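Local coordinates for uncharacterized protein (Bacteroides eggerthii, PDB 4GDZ), which is of unknown function and belongs to the DUF4251 family, with a chain built around a nine-stranded antiparallel sheet, at residues Phe56-Asn69 against Gln81-Gly93. Numbering follows the deposited sequence.
Sequences FRNGQTAFVTSNTN and QVAFNTVYPGPNG
The rings of F56 and Y88 lie face to face, centroids 3.9 Å apart and planes 13° from parallel. At the F56 edge, N92 O sits in plane, 3.3 Å from CE1, beside the A62 methyl; N58 ND2 meets the edge of the Y88 ring. With CG anti to the backbone N (chi1 -176°), the Y88 ring is laid over F56, and F132 of the second subunit packs edge-to-face against it. A water accepts from N58 N and lies 3.1 Å from Y88 OH, while N58 OD1 closes an Asx turn onto Q60 N. Next along, A62 CB rests 3.8 Å from T86 CB; T86 OG1 donates to G93 O within the carbonyl plane and accepts from Y88 N, an ST turn. V64 CG1 then presses on F84 CB at 3.4 Å. At the far end the N69 amide grips A83 twice: A83 N reaches OD1 at 2.9 Å from above the carbonyl plane, and ND2, likewise above the A83 carbonyl plane, donates to A83 O at 2.9 Å. ND2 also donates to T65 O, which lies in the amide plane; the three bonds together fix the amide's rotation. A leucine here would probably leave A83 N, A83 O and T65 O without these partners and weaken the tie between the strands. This single amide thus serves A83 where strand 61-74 is interrupted, within the antiparallel beta hairpin of strands 61-74 and 77-85.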
loop_
_atom_site.group_PDB
_atom_site.type_symbol
_atom_site.label_atom_id
_atom_site.label_comp_id
_atom_site.label_asym_id
_atom_site.label_seq_id
_atom_site.Cartn_x
_atom_site.Cartn_y
_atom_site.Cartn_z
ATOM N N PHE A 56 6.039 4.934 2.859
ATOM C CA PHE A 56 5.467 6.281 2.749
ATOM C C PHE A 56 3.964 6.226 2.473
ATOM O O PHE A 56 3.464 5.281 1.881
ATOM C CB PHE A 56 6.213 7.101 1.656
ATOM C CG PHE A 56 7.688 7.219 1.929
ATOM C CD1 PHE A 56 8.171 8.161 2.831
ATOM C CD2 PHE A 56 8.576 6.312 1.388
ATOM C CE1 PHE A 56 9.520 8.221 3.143
ATOM C CE2 PHE A 56 9.914 6.372 1.681
ATOM C CZ PHE A 56 10.397 7.317 2.571
ATOM N N ARG A 57 3.274 7.293 2.864
ATOM C CA ARG A 57 1.800 7.403 2.782
ATOM C C ARG A 57 1.306 7.265 1.334
ATOM O O ARG A 57 0.227 6.751 1.087
ATOM C CB ARG A 57 1.373 8.784 3.328
ATOM C CG ARG A 57 0.195 8.834 4.278
ATOM C CD ARG A 57 0.074 10.236 4.877
ATOM N NE ARG A 57 0.061 11.260 3.831
ATOM C CZ ARG A 57 -0.147 12.557 4.036
ATOM N NH1 ARG A 57 -0.383 13.028 5.256
ATOM N NH2 ARG A 57 -0.128 13.389 3.003
ATOM N N ASN A 58 2.095 7.736 0.370
ATOM C CA ASN A 58 1.699 7.641 -1.024
ATOM C C ASN A 58 1.840 6.231 -1.665
ATOM O O ASN A 58 1.486 6.036 -2.862
ATOM C CB ASN A 58 2.432 8.714 -1.864
ATOM C CG ASN A 58 3.949 8.593 -1.788
ATOM O OD1 ASN A 58 4.495 7.545 -1.414
ATOM N ND2 ASN A 58 4.641 9.663 -2.158
ATOM N N GLY A 59 2.354 5.263 -0.890
ATOM C CA GLY A 59 2.526 3.876 -1.395
ATOM C C GLY A 59 3.991 3.583 -1.753
ATOM O O GLY A 59 4.355 2.445 -2.034
ATOM N N GLN A 60 4.837 4.610 -1.758
ATOM C CA GLN A 60 6.294 4.437 -2.010
ATOM C C GLN A 60 6.986 3.746 -0.841
ATOM O O GLN A 60 6.446 3.673 0.249
ATOM C CB GLN A 60 6.983 5.790 -2.272
ATOM C CG GLN A 60 6.779 6.356 -3.666
ATOM C CD GLN A 60 7.635 5.690 -4.713
ATOM O OE1 GLN A 60 8.229 4.627 -4.487
ATOM N NE2 GLN A 60 7.693 6.296 -5.862
ATOM N N THR A 61 8.185 3.234 -1.080
ATOM C CA THR A 61 9.040 2.731 -0.010
ATOM C C THR A 61 10.470 3.243 -0.274
ATOM O O THR A 61 10.758 3.741 -1.352
ATOM C CB THR A 61 9.114 1.205 -0.009
ATOM O OG1 THR A 61 9.693 0.823 -1.240
ATOM C CG2 THR A 61 7.710 0.533 0.134
ATOM N N ALA A 62 11.341 3.167 0.731
ATOM C CA ALA A 62 12.793 3.326 0.542
ATOM C C ALA A 62 13.460 2.331 1.460
ATOM O O ALA A 62 12.934 2.042 2.553
ATOM C CB ALA A 62 13.247 4.744 0.899
ATOM N N PHE A 63 14.603 1.799 1.060
ATOM C CA PHE A 63 15.334 0.869 1.957
ATOM C C PHE A 63 16.069 1.605 3.076
ATOM O O PHE A 63 16.360 2.785 2.950
ATOM C CB PHE A 63 16.278 -0.032 1.188
ATOM C CG PHE A 63 17.249 0.700 0.296
ATOM C CD1 PHE A 63 18.416 1.266 0.818
ATOM C CD2 PHE A 63 17.001 0.801 -1.060
ATOM C CE1 PHE A 63 19.328 1.902 -0.017
ATOM C CE2 PHE A 63 17.911 1.438 -1.897
ATOM C CZ PHE A 63 19.057 2.006 -1.355
ATOM N N VAL A 64 16.310 0.903 4.187
ATOM C CA VAL A 64 16.957 1.461 5.380
ATOM C C VAL A 64 17.884 0.380 5.942
ATOM O O VAL A 64 17.734 -0.784 5.632
ATOM C CB VAL A 64 15.989 1.909 6.503
ATOM C CG1 VAL A 64 15.012 2.980 6.017
ATOM C CG2 VAL A 64 15.282 0.709 7.162
ATOM N N THR A 65 18.843 0.795 6.759
ATOM C CA THR A 65 19.746 -0.121 7.465
ATOM C C THR A 65 19.117 -0.677 8.735
ATOM O O THR A 65 18.747 0.079 9.612
ATOM C CB THR A 65 21.006 0.648 7.908
ATOM O OG1 THR A 65 21.554 1.323 6.772
ATOM C CG2 THR A 65 22.042 -0.279 8.539
ATOM N N SER A 66 19.078 -1.996 8.858
ATOM C CA SER A 66 18.574 -2.671 10.056
ATOM C C SER A 66 19.296 -2.344 11.379
ATOM O O SER A 66 18.662 -2.294 12.438
ATOM C CB SER A 66 18.611 -4.187 9.820
ATOM O OG SER A 66 18.040 -4.852 10.916
ATOM N N ASN A 67 20.616 -2.108 11.327
ATOM C CA ASN A 67 21.408 -1.789 12.535
ATOM C C ASN A 67 20.851 -0.641 13.394
ATOM O O ASN A 67 20.997 -0.630 14.625
ATOM C CB ASN A 67 22.874 -1.438 12.183
ATOM C CG ASN A 67 23.701 -1.128 13.442
ATOM O OD1 ASN A 67 23.793 -1.971 14.350
ATOM N ND2 ASN A 67 24.246 0.092 13.537
ATOM N N THR A 68 20.208 0.342 12.754
ATOM C CA THR A 68 19.591 1.447 13.497
ATOM C C THR A 68 18.099 1.587 13.172
ATOM O O THR A 68 17.545 2.672 13.285
ATOM C CB THR A 68 20.316 2.769 13.175
ATOM O OG1 THR A 68 20.264 3.006 11.753
ATOM C CG2 THR A 68 21.794 2.714 13.626
ATOM N N ASN A 69 17.442 0.486 12.804
ATOM C CA ASN A 69 16.008 0.477 12.514
ATOM C C ASN A 69 15.372 -0.826 13.013
ATOM O O ASN A 69 15.298 -1.840 12.292
ATOM C CB ASN A 69 15.766 0.692 11.016
ATOM C CG ASN A 69 16.094 2.093 10.575
ATOM O OD1 ASN A 69 15.331 3.031 10.835
ATOM N ND2 ASN A 69 17.268 2.268 9.952
ATOM N N GLN A 81 14.719 1.945 17.989
ATOM C CA GLN A 81 15.620 2.852 17.324
ATOM C C GLN A 81 15.228 2.906 15.842
ATOM O O GLN A 81 15.130 1.875 15.202
ATOM C CB GLN A 81 17.073 2.404 17.465
ATOM C CG GLN A 81 18.070 3.387 16.812
ATOM C CD GLN A 81 19.489 3.173 17.280
ATOM O OE1 GLN A 81 20.141 2.208 16.882
ATOM N NE2 GLN A 81 19.977 4.071 18.146
ATOM N N VAL A 82 15.025 4.113 15.326
ATOM C CA VAL A 82 14.728 4.359 13.904
ATOM C C VAL A 82 15.630 5.498 13.462
ATOM O O VAL A 82 15.765 6.485 14.171
ATOM C CB VAL A 82 13.238 4.731 13.674
ATOM C CG1 VAL A 82 12.989 5.113 12.193
ATOM C CG2 VAL A 82 12.327 3.576 14.106
ATOM N N ALA A 83 16.261 5.348 12.300
ATOM C CA ALA A 83 17.111 6.379 11.733
ATOM C C ALA A 83 17.298 6.084 10.259
ATOM O O ALA A 83 17.972 5.115 9.889
ATOM C CB ALA A 83 18.478 6.498 12.428
ATOM N N PHE A 84 16.676 6.916 9.432
ATOM C CA PHE A 84 16.755 6.752 7.969
ATOM C C PHE A 84 17.051 8.104 7.332
ATOM O O PHE A 84 16.602 9.170 7.800
ATOM C CB PHE A 84 15.499 6.078 7.405
ATOM C CG PHE A 84 14.215 6.776 7.723
ATOM C CD1 PHE A 84 13.717 7.782 6.881
ATOM C CD2 PHE A 84 13.457 6.404 8.825
ATOM C CE1 PHE A 84 12.521 8.394 7.161
ATOM C CE2 PHE A 84 12.265 7.040 9.124
ATOM C CZ PHE A 84 11.798 8.049 8.298
ATOM N N ASN A 85 17.856 8.044 6.286
ATOM C CA ASN A 85 18.279 9.199 5.579
ATOM C C ASN A 85 18.307 8.714 4.114
ATOM O O ASN A 85 19.274 8.163 3.688
ATOM C CB ASN A 85 19.678 9.608 6.146
ATOM C CG ASN A 85 20.381 10.605 5.273
ATOM O OD1 ASN A 85 19.757 11.216 4.446
ATOM N ND2 ASN A 85 21.673 10.785 5.469
ATOM N N THR A 86 17.213 8.871 3.399
ATOM C CA THR A 86 16.958 8.151 2.130
ATOM C C THR A 86 16.919 9.107 0.939
ATOM O O THR A 86 16.937 10.316 1.101
ATOM C CB THR A 86 15.625 7.375 2.162
ATOM O OG1 THR A 86 14.524 8.294 2.074
ATOM C CG2 THR A 86 15.476 6.521 3.462
ATOM N N VAL A 87 16.849 8.533 -0.252
ATOM C CA VAL A 87 16.791 9.277 -1.500
ATOM C C VAL A 87 15.352 9.860 -1.728
ATOM O O VAL A 87 15.150 10.683 -2.629
ATOM C CB VAL A 87 17.315 8.397 -2.658
ATOM C CG1 VAL A 87 17.050 9.010 -4.037
ATOM C CG2 VAL A 87 18.838 8.180 -2.497
ATOM N N TYR A 88 14.375 9.451 -0.913
ATOM C CA TYR A 88 13.029 10.054 -1.003
ATOM C C TYR A 88 13.200 11.578 -0.702
ATOM O O TYR A 88 13.675 11.928 0.351
ATOM C CB TYR A 88 12.089 9.363 -0.049
ATOM C CG TYR A 88 10.650 9.814 -0.117
ATOM C CD1 TYR A 88 10.257 11.040 0.434
ATOM C CD2 TYR A 88 9.678 9.026 -0.706
ATOM C CE1 TYR A 88 8.932 11.477 0.367
ATOM C CE2 TYR A 88 8.351 9.437 -0.749
ATOM C CZ TYR A 88 7.979 10.657 -0.217
ATOM O OH TYR A 88 6.665 11.069 -0.266
ATOM N N PRO A 89 12.913 12.450 -1.678
ATOM C CA PRO A 89 13.329 13.851 -1.519
ATOM C C PRO A 89 12.523 14.566 -0.434
ATOM O O PRO A 89 11.347 14.231 -0.205
ATOM C CB PRO A 89 13.017 14.473 -2.862
ATOM C CG PRO A 89 12.809 13.354 -3.803
ATOM C CD PRO A 89 12.309 12.211 -2.998
ATOM N N GLY A 90 13.152 15.542 0.205
ATOM C CA GLY A 90 12.470 16.399 1.159
ATOM C C GLY A 90 12.312 15.848 2.562
ATOM O O GLY A 90 12.789 14.760 2.875
ATOM N N PRO A 91 11.638 16.615 3.434
ATOM C CA PRO A 91 11.593 16.304 4.874
ATOM C C PRO A 91 11.011 14.948 5.240
ATOM O O PRO A 91 11.392 14.392 6.250
ATOM C CB PRO A 91 10.731 17.444 5.478
ATOM C CG PRO A 91 10.151 18.193 4.339
ATOM C CD PRO A 91 10.948 17.879 3.099
ATOM N N ASN A 92 10.112 14.379 4.436
ATOM C CA ASN A 92 9.629 13.042 4.761
ATOM C C ASN A 92 10.626 11.902 4.512
ATOM O O ASN A 92 10.412 10.794 4.991
ATOM C CB ASN A 92 8.305 12.727 4.037
ATOM C CG ASN A 92 7.185 13.691 4.427
ATOM O OD1 ASN A 92 6.981 13.962 5.596
ATOM N ND2 ASN A 92 6.495 14.242 3.437
ATOM N N GLY A 93 11.711 12.161 3.775
ATOM C CA GLY A 93 12.658 11.092 3.450
ATOM C C GLY A 93 13.768 10.903 4.474
ATOM O O GLY A 93 14.670 10.088 4.271
HETATM O O HOH W 1 4.121 10.034 1.148
HETATM O O HOH W 2 19.147 3.744 7.551
#